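Local coordinates for TIGR00725 family protein (Thermotoga maritima, PDB 1RCU) that is of unknown function but belongs to the SLOG superfamily of Rossmann-like proteins, members of which are thought to bind nucleotide-derived ligands, at residues A[47-52]-A[73-79]; A[65-71]-A[92-98]; A[119-125]-A[143-148]; A[135-140]-A[168-174]. All blocks are in the same frame, centred on the assembly; numbering follows the deposited sequence.

Contact 1 of 4, residues A[47-52]-A[73-79]; sequences CLELGR and VSQGVRE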
# COMPACT_ATOMS: atom_id res chain seq x y z
N CYS A 47 -7.18 3.14 30.43
CA CYS A 47 -6.12 2.79 29.47
C CYS A 47 -4.98 2.02 30.14
O CYS A 47 -4.47 1.05 29.57
CB CYS A 47 -5.53 4.04 28.79
SG CYS A 47 -6.57 4.75 27.50
N LEU A 48 -4.57 2.46 31.33
CA LEU A 48 -3.49 1.81 32.07
C LEU A 48 -3.93 0.45 32.57
O LEU A 48 -3.14 -0.49 32.55
CB LEU A 48 -3.04 2.64 33.27
CG LEU A 48 -2.19 3.90 33.08
CD1 LEU A 48 -1.92 4.53 34.45
CD2 LEU A 48 -0.90 3.56 32.37
N GLU A 49 -5.18 0.34 33.03
CA GLU A 49 -5.65 -0.94 33.51
C GLU A 49 -5.70 -1.93 32.36
O GLU A 49 -5.29 -3.07 32.51
CB GLU A 49 -7.04 -0.87 34.15
CG GLU A 49 -7.44 -2.21 34.81
CD GLU A 49 -8.91 -2.29 35.22
OE1 GLU A 49 -9.65 -1.32 34.97
OE2 GLU A 49 -9.31 -3.32 35.80
N LEU A 50 -6.19 -1.49 31.21
CA LEU A 50 -6.29 -2.36 30.05
C LEU A 50 -4.92 -2.89 29.65
O LEU A 50 -4.77 -4.08 29.41
CB LEU A 50 -6.93 -1.61 28.86
CG LEU A 50 -6.95 -2.43 27.56
CD1 LEU A 50 -7.77 -3.68 27.77
CD2 LEU A 50 -7.52 -1.62 26.42
N GLY A 51 -3.94 -1.99 29.60
CA GLY A 51 -2.59 -2.37 29.22
C GLY A 51 -1.93 -3.35 30.16
O GLY A 51 -1.33 -4.34 29.73
N ARG A 52 -2.04 -3.08 31.45
CA ARG A 52 -1.46 -3.94 32.46
C ARG A 52 -2.11 -5.32 32.45
O ARG A 52 -1.43 -6.34 32.48
CB ARG A 52 -1.63 -3.29 33.83
CG ARG A 52 -0.99 -1.93 33.97
CD ARG A 52 -0.90 -1.60 35.43
NE ARG A 52 -0.36 -0.28 35.70
CZ ARG A 52 -1.07 0.74 36.15
NH1 ARG A 52 -2.37 0.60 36.38
NH2 ARG A 52 -0.48 1.90 36.41
N VAL A 73 -1.95 2.84 26.92
CA VAL A 73 -2.11 1.40 26.94
C VAL A 73 -0.71 0.79 26.87
O VAL A 73 -0.42 -0.19 27.58
CB VAL A 73 -2.98 0.94 25.76
CG1 VAL A 73 -2.72 -0.51 25.45
CG2 VAL A 73 -4.45 1.14 26.12
N SER A 74 0.16 1.37 26.06
CA SER A 74 1.52 0.86 25.95
C SER A 74 2.27 0.98 27.28
O SER A 74 2.95 0.05 27.70
CB SER A 74 2.24 1.62 24.85
OG SER A 74 1.58 1.44 23.62
N GLN A 75 2.13 2.12 27.94
CA GLN A 75 2.78 2.33 29.22
C GLN A 75 2.33 1.22 30.17
O GLN A 75 3.13 0.62 30.89
CB GLN A 75 2.39 3.68 29.82
CG GLN A 75 3.13 4.07 31.09
CD GLN A 75 2.53 5.32 31.73
OE1 GLN A 75 2.41 6.36 31.07
NE2 GLN A 75 2.17 5.22 33.00
N GLY A 76 1.04 0.94 30.14
CA GLY A 76 0.49 -0.09 31.00
C GLY A 76 1.05 -1.46 30.72
O GLY A 76 1.27 -2.25 31.64
N VAL A 77 1.28 -1.76 29.44
CA VAL A 77 1.80 -3.06 29.07
C VAL A 77 3.25 -3.18 29.53
O VAL A 77 3.64 -4.19 30.12
CB VAL A 77 1.73 -3.27 27.54
CG1 VAL A 77 2.39 -4.59 27.19
CG2 VAL A 77 0.29 -3.26 27.06
N ARG A 78 4.04 -2.15 29.26
CA ARG A 78 5.45 -2.17 29.65
C ARG A 78 5.59 -2.19 31.17
O ARG A 78 6.46 -2.86 31.72
CB ARG A 78 6.19 -0.98 29.08
CG ARG A 78 6.26 -0.99 27.59
CD ARG A 78 7.07 -2.15 27.05
NE ARG A 78 8.34 -1.71 26.47
CZ ARG A 78 9.49 -1.72 27.12
NH1 ARG A 78 10.60 -1.30 26.53
NH2 ARG A 78 9.54 -2.15 28.36
N GLU A 79 4.74 -1.44 31.84
CA GLU A 79 4.78 -1.41 33.30
C GLU A 79 4.70 -2.83 33.82
O GLU A 79 5.46 -3.22 34.70
CB GLU A 79 3.61 -0.61 33.84
CG GLU A 79 4.01 0.73 34.39
CD GLU A 79 2.85 1.69 34.51
OE1 GLU A 79 1.76 1.24 34.93
OE2 GLU A 79 3.02 2.88 34.21
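Arg-52 lays its aliphatic chain over Gly-76, its CG 3.3 Å from Gly-76 O, and grips Glu-79. The guanidinium presents its NE/NH2 side, and both nitrogens donate to Glu-79 OE1 alone, at 2.7 Å for the NE bond, with the two groups nearly coplanar, 29° apart. Leu-48 CB lies over the margin of one guanidinium face, and Gln-75 NE2 donates to Glu-79 OE2 at 2.8 Å, so both carboxylate oxygens are held and the group is kept from turning. Beneath this salt bridge the helices meet at two glycines, the Gly-51 and Gly-76 CA atoms 4.2 Å apart. Helix 44-56 and helix 68-79 pack together in the Rossmann-like alpha/beta fold, and the axes of the two segments close to 6.6 Å at a crossing angle of -42°. Glycine suits both places, since a CB on Gly-51 would clash with Val-73 O and one on Gly-76 with Leu-48 O; instead Gly-51 CA makes a CA-H...O contact with Val-73 O at 3.5 Å. Deeper in, Val-73 turns CG2 to the backbone N side, anti to its carbonyl carbon, where it touches Cys-47 CB and Leu-50 CD2, each at 4.1 Å. Near the surface Leu-48 CD2 lies against the Gln-75 amide.

Contact 2 of 4, residues A[65-71]-A[92-98]; sequences GRDGVME and EAGNPYL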
# COMPACT_ATOMS: atom_id res chain seq x y z
N GLY A 65 0.82 2.92 17.48
CA GLY A 65 2.08 3.52 17.89
C GLY A 65 2.23 4.99 18.26
O GLY A 65 3.30 5.39 18.73
N ARG A 66 1.20 5.81 18.06
CA ARG A 66 1.31 7.23 18.37
C ARG A 66 1.09 7.54 19.85
O ARG A 66 1.43 6.75 20.73
CB ARG A 66 0.29 8.02 17.54
CG ARG A 66 0.21 7.66 16.07
CD ARG A 66 1.15 8.50 15.20
NE ARG A 66 1.07 9.95 15.45
CZ ARG A 66 -0.04 10.68 15.44
NH1 ARG A 66 -1.22 10.12 15.20
NH2 ARG A 66 0.03 11.99 15.66
N ASP A 67 0.52 8.71 20.11
CA ASP A 67 0.22 9.18 21.46
C ASP A 67 -1.18 8.74 21.91
O ASP A 67 -1.66 7.66 21.56
CB ASP A 67 0.34 10.71 21.53
CG ASP A 67 -0.34 11.41 20.35
OD1 ASP A 67 -1.28 10.85 19.75
OD2 ASP A 67 0.07 12.55 20.02
N GLY A 68 -1.83 9.60 22.70
CA GLY A 68 -3.18 9.34 23.18
C GLY A 68 -3.39 8.01 23.88
O GLY A 68 -2.58 7.59 24.70
N VAL A 69 -4.51 7.37 23.57
CA VAL A 69 -4.84 6.07 24.15
C VAL A 69 -3.72 5.06 23.88
O VAL A 69 -3.38 4.26 24.75
CB VAL A 69 -6.18 5.52 23.57
CG1 VAL A 69 -6.29 4.01 23.78
CG2 VAL A 69 -7.35 6.20 24.23
N MSE A 70 -3.17 5.10 22.67
CA MSE A 70 -2.10 4.18 22.28
C MSE A 70 -0.90 4.26 23.23
O MSE A 70 -0.35 3.24 23.63
CB MSE A 70 -1.63 4.46 20.84
CG MSE A 70 -2.69 4.21 19.75
SE MSE A 70 -2.36 5.18 18.06
CE MSE A 70 -2.79 6.98 18.68
N GLU A 71 -0.53 5.48 23.62
CA GLU A 71 0.59 5.67 24.52
C GLU A 71 0.34 5.12 25.91
O GLU A 71 1.19 4.44 26.47
CB GLU A 71 0.92 7.17 24.61
CG GLU A 71 2.14 7.47 25.47
CD GLU A 71 2.59 8.91 25.33
OE1 GLU A 71 2.79 9.36 24.18
OE2 GLU A 71 2.75 9.59 26.37
N GLU A 92 7.24 7.52 11.08
CA GLU A 92 7.03 8.12 12.40
C GLU A 92 7.96 7.57 13.47
O GLU A 92 8.69 6.60 13.26
CB GLU A 92 5.58 7.96 12.85
CG GLU A 92 4.64 8.97 12.23
CD GLU A 92 3.51 9.34 13.17
OE1 GLU A 92 3.78 9.48 14.38
OE2 GLU A 92 2.36 9.49 12.70
N ALA A 93 7.92 8.20 14.64
CA ALA A 93 8.78 7.83 15.75
C ALA A 93 8.16 6.84 16.72
O ALA A 93 8.81 5.88 17.16
CB ALA A 93 9.20 9.09 16.50
N GLY A 94 6.90 7.09 17.07
CA GLY A 94 6.20 6.22 18.00
C GLY A 94 6.35 6.69 19.44
O GLY A 94 7.29 7.40 19.78
N ASN A 95 5.41 6.28 20.29
CA ASN A 95 5.47 6.67 21.69
C ASN A 95 6.67 5.95 22.32
O ASN A 95 7.10 4.91 21.82
CB ASN A 95 4.14 6.33 22.38
CG ASN A 95 3.88 4.84 22.49
OD1 ASN A 95 4.62 4.12 23.17
ND2 ASN A 95 2.83 4.37 21.83
N PRO A 96 7.22 6.50 23.41
CA PRO A 96 8.37 5.89 24.09
C PRO A 96 8.18 4.63 24.92
O PRO A 96 9.04 4.29 25.74
CB PRO A 96 8.91 7.05 24.93
CG PRO A 96 7.66 7.74 25.34
CD PRO A 96 6.87 7.79 24.04
N TYR A 97 7.08 3.91 24.72
CA TYR A 97 6.87 2.69 25.50
C TYR A 97 6.81 1.47 24.60
O TYR A 97 6.60 0.36 25.08
CB TYR A 97 5.59 2.79 26.30
CG TYR A 97 5.56 3.93 27.28
CD1 TYR A 97 6.27 3.87 28.49
CD2 TYR A 97 4.83 5.09 26.99
CE1 TYR A 97 6.23 4.92 29.39
CE2 TYR A 97 4.80 6.16 27.88
CZ TYR A 97 5.50 6.06 29.07
OH TYR A 97 5.46 7.13 29.94
N LEU A 98 7.00 1.68 23.30
CA LEU A 98 6.94 0.58 22.36
C LEU A 98 8.09 -0.40 22.51
O LEU A 98 9.26 -0.01 22.56
CB LEU A 98 6.88 1.13 20.93
CG LEU A 98 5.66 1.96 20.54
CD1 LEU A 98 5.84 2.47 19.12
CD2 LEU A 98 4.40 1.13 20.67
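The glycine-rich turn leading from strand 60-63 into helix 68-79 receives Asn-95 of the loop before strand 100-103. Asn-95 N donates to Gly-65 O at 2.8 Å, nearly along the C=O axis, while its side-chain ND2 reaches Arg-66 O at 3.0 Å, lying in the carbonyl plane. The amide is fixed from its other end too: OD1 accepts from Tyr-97 N at 2.9 Å, an Asx turn that shapes the loop. Gly-65, with positive phi, suits the bend, and glycine-rich turns of this kind may line the ligand site in SLOG relatives, although no site is established here. Setting CG between the backbone N and the carbonyl carbon (chi1 67°) lets the amide span from Arg-66 O to Tyr-97 N, and Asn-95 CB lies 3.8 Å from Glu-71 OE1. An alanine in place of Asn-95 is likely to leave Arg-66 O without its side-chain donor and the Asx turn free to open. Glu-71 CG also meets the edge of the Tyr-97 ring, 3.8 Å from CE2 and in the ring plane. Arg-66 bends back at chi2 and chi3, and NE forms a salt bridge with Glu-92 OE1 at 3.0 Å; Glu-92 is poorly ordered, so details are uncertain.

Contact 3 of 4, residues A[119-125]-A[143-148]; sequences ADVVVSI and KPVILL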
# COMPACT_ATOMS: atom_id res chain seq x y z
N ALA A 119 -4.41 -8.81 14.30
CA ALA A 119 -5.31 -9.00 15.42
C ALA A 119 -6.13 -10.27 15.44
O ALA A 119 -6.61 -10.74 14.41
CB ALA A 119 -6.27 -7.79 15.52
N ASP A 120 -6.28 -10.82 16.64
CA ASP A 120 -7.14 -11.98 16.84
C ASP A 120 -8.40 -11.36 17.40
O ASP A 120 -9.49 -11.95 17.35
CB ASP A 120 -6.56 -12.94 17.87
CG ASP A 120 -5.35 -13.68 17.36
OD1 ASP A 120 -5.41 -14.18 16.22
OD2 ASP A 120 -4.33 -13.76 18.09
N VAL A 121 -8.24 -10.16 17.95
CA VAL A 121 -9.34 -9.41 18.52
C VAL A 121 -8.95 -7.94 18.69
O VAL A 121 -7.79 -7.63 18.96
CB VAL A 121 -9.77 -9.99 19.90
CG1 VAL A 121 -8.67 -9.81 20.91
CG2 VAL A 121 -11.05 -9.30 20.37
N VAL A 122 -9.92 -7.05 18.49
CA VAL A 122 -9.70 -5.62 18.61
C VAL A 122 -10.48 -5.00 19.77
O VAL A 122 -11.68 -5.27 19.93
CB VAL A 122 -10.13 -4.88 17.32
CG1 VAL A 122 -9.94 -3.37 17.47
CG2 VAL A 122 -9.33 -5.42 16.14
N VAL A 123 -9.81 -4.19 20.58
CA VAL A 123 -10.44 -3.51 21.71
C VAL A 123 -10.38 -2.02 21.39
O VAL A 123 -9.33 -1.50 21.04
CB VAL A 123 -9.67 -3.78 23.02
CG1 VAL A 123 -10.34 -3.05 24.18
CG2 VAL A 123 -9.64 -5.27 23.28
N SER A 124 -11.52 -1.36 21.52
CA SER A 124 -11.66 0.05 21.17
C SER A 124 -11.93 0.97 22.37
O SER A 124 -12.73 0.65 23.23
CB SER A 124 -12.83 0.14 20.18
OG SER A 124 -12.95 1.44 19.65
N ILE A 125 -11.26 2.12 22.39
CA ILE A 125 -11.43 3.11 23.47
C ILE A 125 -11.54 4.52 22.88
O ILE A 125 -10.61 5.00 22.21
CB ILE A 125 -10.23 3.09 24.46
CG1 ILE A 125 -10.18 1.76 25.19
CG2 ILE A 125 -10.37 4.23 25.46
CD1 ILE A 125 -8.96 1.62 26.06
N LYS A 143 -12.55 -9.76 12.24
CA LYS A 143 -11.89 -9.67 13.54
C LYS A 143 -12.89 -9.24 14.59
O LYS A 143 -13.53 -8.21 14.46
CB LYS A 143 -10.77 -8.63 13.49
CG LYS A 143 -9.81 -8.80 12.33
CD LYS A 143 -9.03 -10.09 12.48
CE LYS A 143 -7.83 -10.11 11.56
NZ LYS A 143 -7.05 -11.36 11.78
N PRO A 144 -13.05 -10.05 15.64
CA PRO A 144 -14.00 -9.65 16.68
C PRO A 144 -13.52 -8.37 17.32
O PRO A 144 -12.33 -8.18 17.57
CB PRO A 144 -14.00 -10.84 17.64
CG PRO A 144 -12.64 -11.44 17.42
CD PRO A 144 -12.48 -11.37 15.93
N VAL A 145 -14.48 -7.49 17.59
CA VAL A 145 -14.23 -6.20 18.19
C VAL A 145 -14.94 -6.14 19.54
O VAL A 145 -16.08 -6.60 19.69
CB VAL A 145 -14.79 -5.03 17.31
CG1 VAL A 145 -14.61 -3.70 18.03
CG2 VAL A 145 -14.09 -5.01 15.94
N ILE A 146 -14.24 -5.58 20.53
CA ILE A 146 -14.82 -5.39 21.84
C ILE A 146 -14.78 -3.89 22.10
O ILE A 146 -13.70 -3.30 22.18
CB ILE A 146 -14.03 -6.12 22.93
CG1 ILE A 146 -14.04 -7.63 22.63
CG2 ILE A 146 -14.64 -5.81 24.32
CD1 ILE A 146 -13.10 -8.43 23.51
N LEU A 147 -15.95 -3.28 22.20
CA LEU A 147 -16.03 -1.84 22.45
C LEU A 147 -16.00 -1.67 23.96
O LEU A 147 -16.75 -2.33 24.68
CB LEU A 147 -17.36 -1.25 21.91
CG LEU A 147 -17.83 -1.53 20.47
CD1 LEU A 147 -19.21 -0.91 20.23
CD2 LEU A 147 -16.83 -0.96 19.47
N LEU A 148 -15.12 -0.80 24.44
CA LEU A 148 -15.05 -0.55 25.87
C LEU A 148 -15.93 0.68 26.07
O LEU A 148 -15.48 1.81 25.90
CB LEU A 148 -13.60 -0.28 26.29
CG LEU A 148 -13.31 -0.39 27.79
CD1 LEU A 148 -13.80 -1.73 28.36
CD2 LEU A 148 -11.82 -0.23 28.01
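Strands 121-125 and 145-148 run parallel, the axes of the two segments 4.6 Å apart and inclined by 19°, and four backbone hydrogen bonds stitch them: Val-122 N to Pro-144 O, Ile-146 N to Val-122 O, Ser-124 N to Ile-146 O and Leu-148 N to Ser-124 O. Proline suits the place just before the strand because only its carbonyl is used in this pairing and no N-H is needed, while the Pro-144 ring lies beside Val-121, CG to CG2 4.0 Å. The same methyl of Val-121, placed anti to the backbone N, reaches Ile-146 CD1 at 3.8 Å. Mostly branched aliphatic residues fill both sides of the sheet. On the side of helix 129-140 Val-122 CB packs on Val-145 CG2 at 4.2 Å, next to Ser-124 and Leu-147, and Ser-124 OG is hydrogen-bonded to Thr-155 OG1; on the other, Val-123 accompanies Ile-146, which lies under helix 182-190. At the far end Ile-125 and Leu-148 run alongside one another in a common direction, with CG1 and CD2 3.8 Å apart. Lys-143 closes the near end: its chain, bent at chi2 (-66°), brings NZ to within 2.7 Å of Ala-119 O, met almost head-on. A methionine here would probably leave Ala-119 O without this donor and let the turn ahead of strand 121-125 move more freely. The pair forms the two strands of a beta-alpha-beta crossover through helix 129-140, the repeating element of the Rossmann-like fold, with strand 25-30 flanking strand 121-125 and strand 176-179 flanking strand 145-148.

Contact 4 of 4, residues A[135-140]-A[168-174]; sequences ILGAYA and LDNRRIV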
# COMPACT_ATOMS: atom_id res chain seq x y z
N ILE A 135 -12.53 0.25 13.49
CA ILE A 135 -13.59 -0.58 14.04
C ILE A 135 -14.33 -1.22 12.85
O ILE A 135 -14.57 -2.43 12.84
CB ILE A 135 -14.57 0.27 14.92
CG1 ILE A 135 -13.87 0.70 16.22
CG2 ILE A 135 -15.83 -0.53 15.22
CD1 ILE A 135 -14.65 1.76 17.02
N LEU A 136 -14.70 -0.41 11.86
CA LEU A 136 -15.41 -0.91 10.68
C LEU A 136 -14.53 -1.85 9.87
O LEU A 136 -15.00 -2.89 9.36
CB LEU A 136 -15.89 0.26 9.80
CG LEU A 136 -17.33 0.76 10.04
CD1 LEU A 136 -17.59 1.04 11.49
CD2 LEU A 136 -17.58 2.01 9.20
N GLY A 137 -13.25 -1.49 9.77
CA GLY A 137 -12.28 -2.29 9.03
C GLY A 137 -12.11 -3.64 9.69
O GLY A 137 -12.09 -4.66 9.00
N ALA A 138 -11.99 -3.63 11.01
CA ALA A 138 -11.83 -4.87 11.78
C ALA A 138 -12.95 -5.84 11.44
O ALA A 138 -12.73 -7.04 11.22
CB ALA A 138 -11.84 -4.55 13.29
N TYR A 139 -14.17 -5.31 11.40
CA TYR A 139 -15.36 -6.08 11.10
C TYR A 139 -15.37 -6.65 9.67
O TYR A 139 -15.78 -7.78 9.44
CB TYR A 139 -16.59 -5.22 11.35
CG TYR A 139 -17.88 -5.81 10.85
CD1 TYR A 139 -18.35 -5.54 9.55
CD2 TYR A 139 -18.64 -6.63 11.66
CE1 TYR A 139 -19.53 -6.08 9.09
CE2 TYR A 139 -19.84 -7.17 11.21
CZ TYR A 139 -20.27 -6.89 9.92
OH TYR A 139 -21.47 -7.41 9.49
N ALA A 140 -14.92 -5.84 8.72
CA ALA A 140 -14.89 -6.28 7.33
C ALA A 140 -13.89 -7.41 7.15
O ALA A 140 -14.02 -8.21 6.23
CB ALA A 140 -14.53 -5.13 6.44
N LEU A 168 -22.32 -4.73 12.06
CA LEU A 168 -22.07 -3.48 11.34
C LEU A 168 -22.52 -3.45 9.88
O LEU A 168 -22.33 -2.43 9.21
CB LEU A 168 -20.60 -3.09 11.43
CG LEU A 168 -20.17 -1.99 12.43
CD1 LEU A 168 -21.37 -1.45 13.17
CD2 LEU A 168 -19.14 -2.53 13.40
N ASP A 169 -23.06 -4.57 9.37
CA ASP A 169 -23.60 -4.66 8.00
C ASP A 169 -24.37 -5.97 7.82
O ASP A 169 -24.16 -6.93 8.56
CB ASP A 169 -22.52 -4.47 6.91
CG ASP A 169 -21.85 -5.76 6.46
OD1 ASP A 169 -21.12 -5.71 5.44
OD2 ASP A 169 -22.01 -6.82 7.10
N ASN A 170 -25.26 -6.00 6.84
CA ASN A 170 -26.11 -7.18 6.63
C ASN A 170 -25.50 -8.53 6.26
O ASN A 170 -26.23 -9.47 5.97
CB ASN A 170 -27.23 -6.82 5.66
CG ASN A 170 -28.14 -5.74 6.21
OD1 ASN A 170 -28.41 -4.74 5.54
ND2 ASN A 170 -28.59 -5.92 7.43
N ARG A 171 -24.18 -8.63 6.28
CA ARG A 171 -23.53 -9.89 5.96
C ARG A 171 -23.12 -10.51 7.29
O ARG A 171 -22.60 -11.62 7.34
CB ARG A 171 -22.32 -9.64 5.07
CG ARG A 171 -22.65 -8.97 3.75
CD ARG A 171 -21.67 -9.36 2.64
NE ARG A 171 -21.70 -8.43 1.51
CZ ARG A 171 -21.15 -7.21 1.54
NH1 ARG A 171 -20.53 -6.78 2.64
NH2 ARG A 171 -21.22 -6.43 0.47
N ARG A 172 -23.36 -9.75 8.36
CA ARG A 172 -23.04 -10.14 9.72
C ARG A 172 -21.71 -10.88 9.83
O ARG A 172 -21.63 -11.94 10.42
CB ARG A 172 -24.15 -11.02 10.29
CG ARG A 172 -25.49 -10.34 10.42
CD ARG A 172 -26.49 -10.92 9.45
NE ARG A 172 -27.73 -10.14 9.43
CZ ARG A 172 -28.56 -10.02 10.47
NH1 ARG A 172 -28.29 -10.65 11.61
NH2 ARG A 172 -29.65 -9.27 10.36
N ILE A 173 -20.67 -10.29 9.25
CA ILE A 173 -19.36 -10.90 9.24
C ILE A 173 -18.87 -11.41 10.59
O ILE A 173 -18.48 -12.57 10.70
CB ILE A 173 -18.35 -9.91 8.63
CG1 ILE A 173 -18.90 -9.44 7.28
CG2 ILE A 173 -17.00 -10.57 8.46
CD1 ILE A 173 -18.11 -8.31 6.63
N VAL A 174 -18.87 -10.57 11.62
CA VAL A 174 -18.43 -10.99 12.95
C VAL A 174 -19.10 -10.13 14.01
O VAL A 174 -19.50 -9.00 13.73
CB VAL A 174 -16.88 -10.92 13.08
CG1 VAL A 174 -16.39 -9.50 12.85
CG2 VAL A 174 -16.45 -11.42 14.45
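Tyr-139 fills the tight half of this contact, its ring held between Leu-168 and Ile-173. Leu-168 CB sits over the centre of one face, 3.8 Å from the ring centroid and 8° off the normal, and Ile-173 CB covers the opposite face, 4.0 Å from the centroid and nearer the rim; both are CH-pi contacts. Val-174 CG1 reaches CD2 at 3.8 Å, while Val-174 O lies at the ring edge. The torsion that sets CG opposite the backbone N (chi1 170°) brings the ring over into the loop, where OH donates to Asp-169 OD2 at 2.5 Å. Arg-171 N meets that same oxygen from the other face of the carboxylate at 2.9 Å, an Asx turn within the type I turn 169-172, and Ile-173 N gives OH a weak bond. A tyrosine suits the place, pairing a flat apolar body with a hydroxyl that ties the turn together.

The solvent-facing outer side is looser: Asn-170, Arg-171 and Arg-172 add little here, Glu-128 of the second subunit meeting the first two and Asp-164 bridging to Arg-172. Arg-171 NH1 forms a salt bridge with Asp-169 OD1 at 3.1 Å. That oxygen also accepts from Ile-129 N of the second subunit, whose Leu-136 packs on Leu-136 here. Helix 129-140 rests on strand 121-125 through Ile-135 and Ala-138, and the loop runs on into strand 176-179, whose Ile-176 touches Tyr-139 and Leu-168.

How the contacts relate
Contact 3 lies nearest the middle of the chain, and each of the others touches it. Contacts 1 and 2 both use helix 68-79, their centres about 12 Å apart; contact 1 meets contact 3 where Leu-50 CD2 packs on Ile-125 CD1 at 3.6 Å, and contact 2 where Val-69 CG2 lies 3.8 Å from Ile-125 CG2. Contact 4 joins contact 3 through helix 129-140, with Lys-143 N 2.9 Å from Ala-138 O, a probable hydrogen bond. Contacts 1 and 4 do not touch, their centres being about 27 Å apart. No ligand site is established; by analogy with SLOG relatives the turns at the strand ends, including that of contact 2, may border a pocket, whereas contact 4 faces a second subunit.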